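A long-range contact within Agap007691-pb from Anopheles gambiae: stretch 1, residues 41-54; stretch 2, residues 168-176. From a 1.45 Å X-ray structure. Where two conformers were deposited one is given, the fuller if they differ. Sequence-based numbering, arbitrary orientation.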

# COMPACT_ATOMS: atom_id res chain seq x y z
N VAL A 41 -0.49 2.30 -2.66
CA VAL A 41 0.46 1.20 -2.48
C VAL A 41 0.81 1.07 -1.01
O VAL A 41 0.70 2.01 -0.22
N SER A 42 1.30 -0.11 -0.62
CA SER A 42 1.83 -0.34 0.73
C SER A 42 3.20 -0.95 0.59
O SER A 42 3.36 -2.18 0.58
N PRO A 43 4.23 -0.12 0.47
CA PRO A 43 5.60 -0.66 0.45
C PRO A 43 5.91 -1.46 1.69
O PRO A 43 6.70 -2.41 1.64
N TYR A 44 5.35 -1.08 2.83
CA TYR A 44 5.59 -1.82 4.06
C TYR A 44 5.13 -3.26 3.89
O TYR A 44 5.84 -4.18 4.30
N HIS A 45 3.94 -3.48 3.32
CA HIS A 45 3.51 -4.85 3.14
C HIS A 45 4.27 -5.55 2.01
O HIS A 45 4.44 -6.78 2.05
N VAL A 46 4.74 -4.81 1.00
CA VAL A 46 5.65 -5.39 0.02
C VAL A 46 6.84 -6.01 0.74
O VAL A 46 7.21 -7.16 0.50
N ARG A 47 7.45 -5.24 1.64
CA ARG A 47 8.58 -5.72 2.46
C ARG A 47 8.18 -6.92 3.30
O ARG A 47 8.89 -7.94 3.33
N LEU A 48 7.04 -6.84 3.99
CA LEU A 48 6.69 -7.92 4.90
C LEU A 48 6.41 -9.20 4.14
O LEU A 48 6.82 -10.30 4.57
N ALA A 49 5.69 -9.10 3.03
CA ALA A 49 5.35 -10.30 2.28
C ALA A 49 6.59 -10.90 1.63
O ALA A 49 6.83 -12.11 1.73
N LEU A 50 7.39 -10.08 0.97
CA LEU A 50 8.55 -10.62 0.29
C LEU A 50 9.56 -11.19 1.29
O LEU A 50 10.27 -12.15 0.97
N SER A 51 9.61 -10.64 2.49
CA SER A 51 10.54 -11.09 3.51
C SER A 51 10.33 -12.55 3.88
O SER A 51 11.25 -13.19 4.41
N MET A 52 9.12 -13.09 3.67
CA MET A 52 8.87 -14.50 3.96
C MET A 52 9.81 -15.39 3.16
O MET A 52 10.12 -16.50 3.59
N PHE A 53 10.26 -14.93 2.00
CA PHE A 53 11.17 -15.74 1.19
C PHE A 53 12.63 -15.57 1.57
O PHE A 53 13.47 -16.32 1.09
N TYR A 54 12.96 -14.60 2.43
CA TYR A 54 14.36 -14.37 2.78
C TYR A 54 15.05 -15.60 3.34
O TYR A 54 16.19 -15.85 2.94
N LYS A 168 6.07 -20.95 -11.65
CA LYS A 168 6.05 -21.88 -10.52
C LYS A 168 5.63 -21.25 -9.21
O LYS A 168 5.19 -21.98 -8.32
N LEU A 169 5.76 -19.92 -9.06
CA LEU A 169 5.67 -19.28 -7.75
C LEU A 169 5.24 -17.84 -7.95
O LEU A 169 5.92 -17.08 -8.65
N MET A 170 4.14 -17.43 -7.30
CA MET A 170 3.66 -16.06 -7.39
C MET A 170 3.16 -15.59 -6.05
O MET A 170 2.66 -16.38 -5.24
N LEU A 171 3.32 -14.29 -5.80
CA LEU A 171 3.02 -13.68 -4.52
C LEU A 171 2.00 -12.56 -4.72
O LEU A 171 2.04 -11.87 -5.74
N PHE A 172 1.11 -12.38 -3.74
CA PHE A 172 0.08 -11.36 -3.77
C PHE A 172 -0.01 -10.68 -2.41
O PHE A 172 0.16 -11.32 -1.38
N SER A 173 -0.25 -9.36 -2.44
CA SER A 173 -0.43 -8.56 -1.23
C SER A 173 -1.70 -7.74 -1.40
O SER A 173 -1.85 -7.03 -2.40
N GLY A 174 -2.59 -7.82 -0.43
CA GLY A 174 -3.73 -6.92 -0.35
C GLY A 174 -3.66 -6.07 0.90
O GLY A 174 -3.55 -6.64 1.99
N VAL A 175 -3.76 -4.74 0.79
CA VAL A 175 -3.79 -3.86 1.96
C VAL A 175 -5.00 -2.94 1.83
O VAL A 175 -5.05 -2.09 0.93
N SER A 176 -5.96 -3.10 2.73
CA SER A 176 -7.21 -2.36 2.71
C SER A 176 -7.37 -1.62 4.01
O SER A 176 -7.37 -2.23 5.08

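The helix that begins at Pro 43 lies across the strand 169-176 in a roughly antiparallel sense, with 142° between their N-to-C directions and a closest axial approach of 8.9 Å. The alternation of the strand decides what it offers to the helix: Leu 169, Leu 171, Ser 173 and Val 175 point toward stretch 1, whereas Met 170 and Phe 172 point away. From stretch 1, Ser 42, His 45, Ala 49, Met 52 and Phe 53 point toward the strand, and the two surfaces together bury 436 Å².

Leu 171, whose 94 Å² of covered area is the largest of any residue here, is the main bump. Its side chain, with chi1 t and chi2 p, rises into a hollow lined by four residues of stretch 1. The methyl of Ala 49 forms part of the wall, with Ala 49 CB 4.1 Å from Leu 171 CD2. Leu 171 CD2 also lies 4.2 Å from Leu 50 CD1, although Leu 50 itself leaves the helix sideways (chi1 t, chi2 p), and 3.9 Å from Phe 53 CE2. Both methyls of Leu 171 lie against Ala 49 and the Phe 53 ring: Leu 171 CD1 is 4.4 Å from Ala 49 CB and 4.0 Å from Phe 53 CE2, and it also meets Met 52 CE, 4.2 Å away. Met 52 points toward the strand and has an m, t, m conformation.

Phe 53, with chi1 m and chi2 at -88°, extends the apolar patch toward the start of the strand. Its ring reaches both inward-pointing leucines, for Phe 53 CE1 is 3.8 Å from Leu 169 CD2 while CE2 approaches Leu 171. Leu 169 adopts the same t, p rotamer as Leu 171, so the two side chains present similar shapes two residues apart.

Toward the helix N-terminus the packing turns polar. His 45, chi1 t, directs its ring so that ND1 lies 2.6 Å from Ser 173 OG, a short and nearly linear hydrogen bond (173°) in which either atom could be the donor. The hydroxyl sits at the ring edge, near the ring plane, and Ser 173 (chi1 t) also bonds elsewhere in the structure.

Beside this pair, Val 175, chi1 t, rests its CG2 methyl against Ser 42 and His 45: Val 175 CG2 is 3.6 Å from Ser 42 CB and 3.6 Å from His 45 CB. Ser 42, also chi1 t, thus gives its CB to the contact while its OG caps the helix, accepting from His 45 N at 3.2 Å. Gly 174 brings no side chain to the interface.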

# COMPACT_ATOMS: atom_id res chain seq x y z
CB VAL A 41 1.74 1.36 -3.33
CG1 VAL A 41 1.42 1.18 -4.82
CG2 VAL A 41 2.41 2.72 -3.09
CB SER A 42 0.90 -1.26 1.51
OG SER A 42 1.47 -1.56 2.76
CB PRO A 43 6.45 0.61 0.31
CG PRO A 43 5.50 1.58 -0.44
CD PRO A 43 4.19 1.33 0.19
CB TYR A 44 4.86 -1.16 5.22
CG TYR A 44 5.16 -1.70 6.62
CD1 TYR A 44 6.46 -1.98 7.01
CD2 TYR A 44 4.15 -1.83 7.55
CE1 TYR A 44 6.74 -2.41 8.30
CE2 TYR A 44 4.42 -2.28 8.85
CZ TYR A 44 5.71 -2.55 9.19
OH TYR A 44 6.02 -2.97 10.46
CB HIS A 45 2.02 -4.97 2.98
CG HIS A 45 1.53 -6.34 3.23
ND1 HIS A 45 0.90 -7.10 2.27
CD2 HIS A 45 1.58 -7.10 4.35
CE1 HIS A 45 0.60 -8.28 2.79
NE2 HIS A 45 1.01 -8.31 4.05
CB VAL A 46 6.07 -4.33 -1.02
CG1 VAL A 46 7.29 -4.76 -1.84
CG2 VAL A 46 4.92 -3.95 -1.94
CB ARG A 47 9.13 -4.56 3.32
CG ARG A 47 10.11 -5.00 4.40
CD ARG A 47 9.41 -5.20 5.73
NE ARG A 47 10.36 -5.53 6.79
CZ ARG A 47 11.07 -4.61 7.44
NH1 ARG A 47 10.95 -3.32 7.16
NH2 ARG A 47 11.90 -5.00 8.42
CB LEU A 48 5.48 -7.54 5.75
CG LEU A 48 5.82 -6.48 6.79
CD1 LEU A 48 4.54 -5.97 7.41
CD2 LEU A 48 6.75 -6.98 7.91
CB ALA A 49 4.27 -10.00 1.24
CB LEU A 50 9.14 -9.51 -0.59
CG LEU A 50 10.15 -9.88 -1.66
CD1 LEU A 50 9.66 -11.05 -2.51
CD2 LEU A 50 10.43 -8.66 -2.52
CB SER A 51 10.36 -10.26 4.79
OG SER A 51 11.02 -9.02 4.70
CB MET A 52 7.42 -14.87 3.65
CG MET A 52 6.39 -14.07 4.41
SD MET A 52 4.73 -14.76 4.29
CE MET A 52 4.40 -14.48 2.54
CB PHE A 53 10.95 -15.38 -0.28
CG PHE A 53 9.59 -15.73 -0.77
CD1 PHE A 53 9.35 -16.98 -1.28
CD2 PHE A 53 8.53 -14.84 -0.64
CE1 PHE A 53 8.08 -17.34 -1.71
CE2 PHE A 53 7.25 -15.20 -1.06
CZ PHE A 53 7.04 -16.45 -1.59
CB TYR A 54 14.40 -13.22 3.78
CG TYR A 54 15.75 -12.82 4.34
CD1 TYR A 54 16.72 -12.27 3.51
CD2 TYR A 54 15.99 -12.87 5.70
CE1 TYR A 54 17.91 -11.85 4.02
CE2 TYR A 54 17.18 -12.45 6.22
CZ TYR A 54 18.14 -11.93 5.38
OH TYR A 54 19.34 -11.49 5.88
CB LYS A 168 7.43 -22.51 -10.31
CG LYS A 168 7.96 -23.30 -11.51
CD LYS A 168 9.34 -23.88 -11.19
CE LYS A 168 10.16 -24.11 -12.43
NZ LYS A 168 9.59 -25.18 -13.27
CB LEU A 169 7.04 -19.28 -7.08
CG LEU A 169 7.13 -18.61 -5.72
CD1 LEU A 169 6.38 -19.42 -4.66
CD2 LEU A 169 8.61 -18.48 -5.30
CB MET A 170 2.50 -15.95 -8.37
CG MET A 170 2.86 -16.47 -9.76
SD MET A 170 1.67 -15.98 -11.02
CE MET A 170 2.14 -14.28 -11.24
CB LEU A 171 4.30 -13.09 -3.90
CG LEU A 171 4.18 -12.41 -2.52
CD1 LEU A 171 3.70 -13.40 -1.45
CD2 LEU A 171 5.54 -11.83 -2.18
CB PHE A 172 -1.27 -11.98 -4.17
CG PHE A 172 -1.16 -12.72 -5.46
CD1 PHE A 172 -1.37 -12.07 -6.67
CD2 PHE A 172 -0.77 -14.04 -5.49
CE1 PHE A 172 -1.21 -12.76 -7.86
CE2 PHE A 172 -0.60 -14.70 -6.67
CZ PHE A 172 -0.83 -14.07 -7.85
CB SER A 173 0.74 -7.59 -1.09
OG SER A 173 0.38 -6.52 -0.22
CB VAL A 175 -2.52 -3.05 2.14
CG1 VAL A 175 -2.64 -2.12 3.35
CG2 VAL A 175 -1.34 -4.02 2.30
CB SER A 176 -8.40 -3.29 2.50
OG SER A 176 -8.25 -3.94 1.26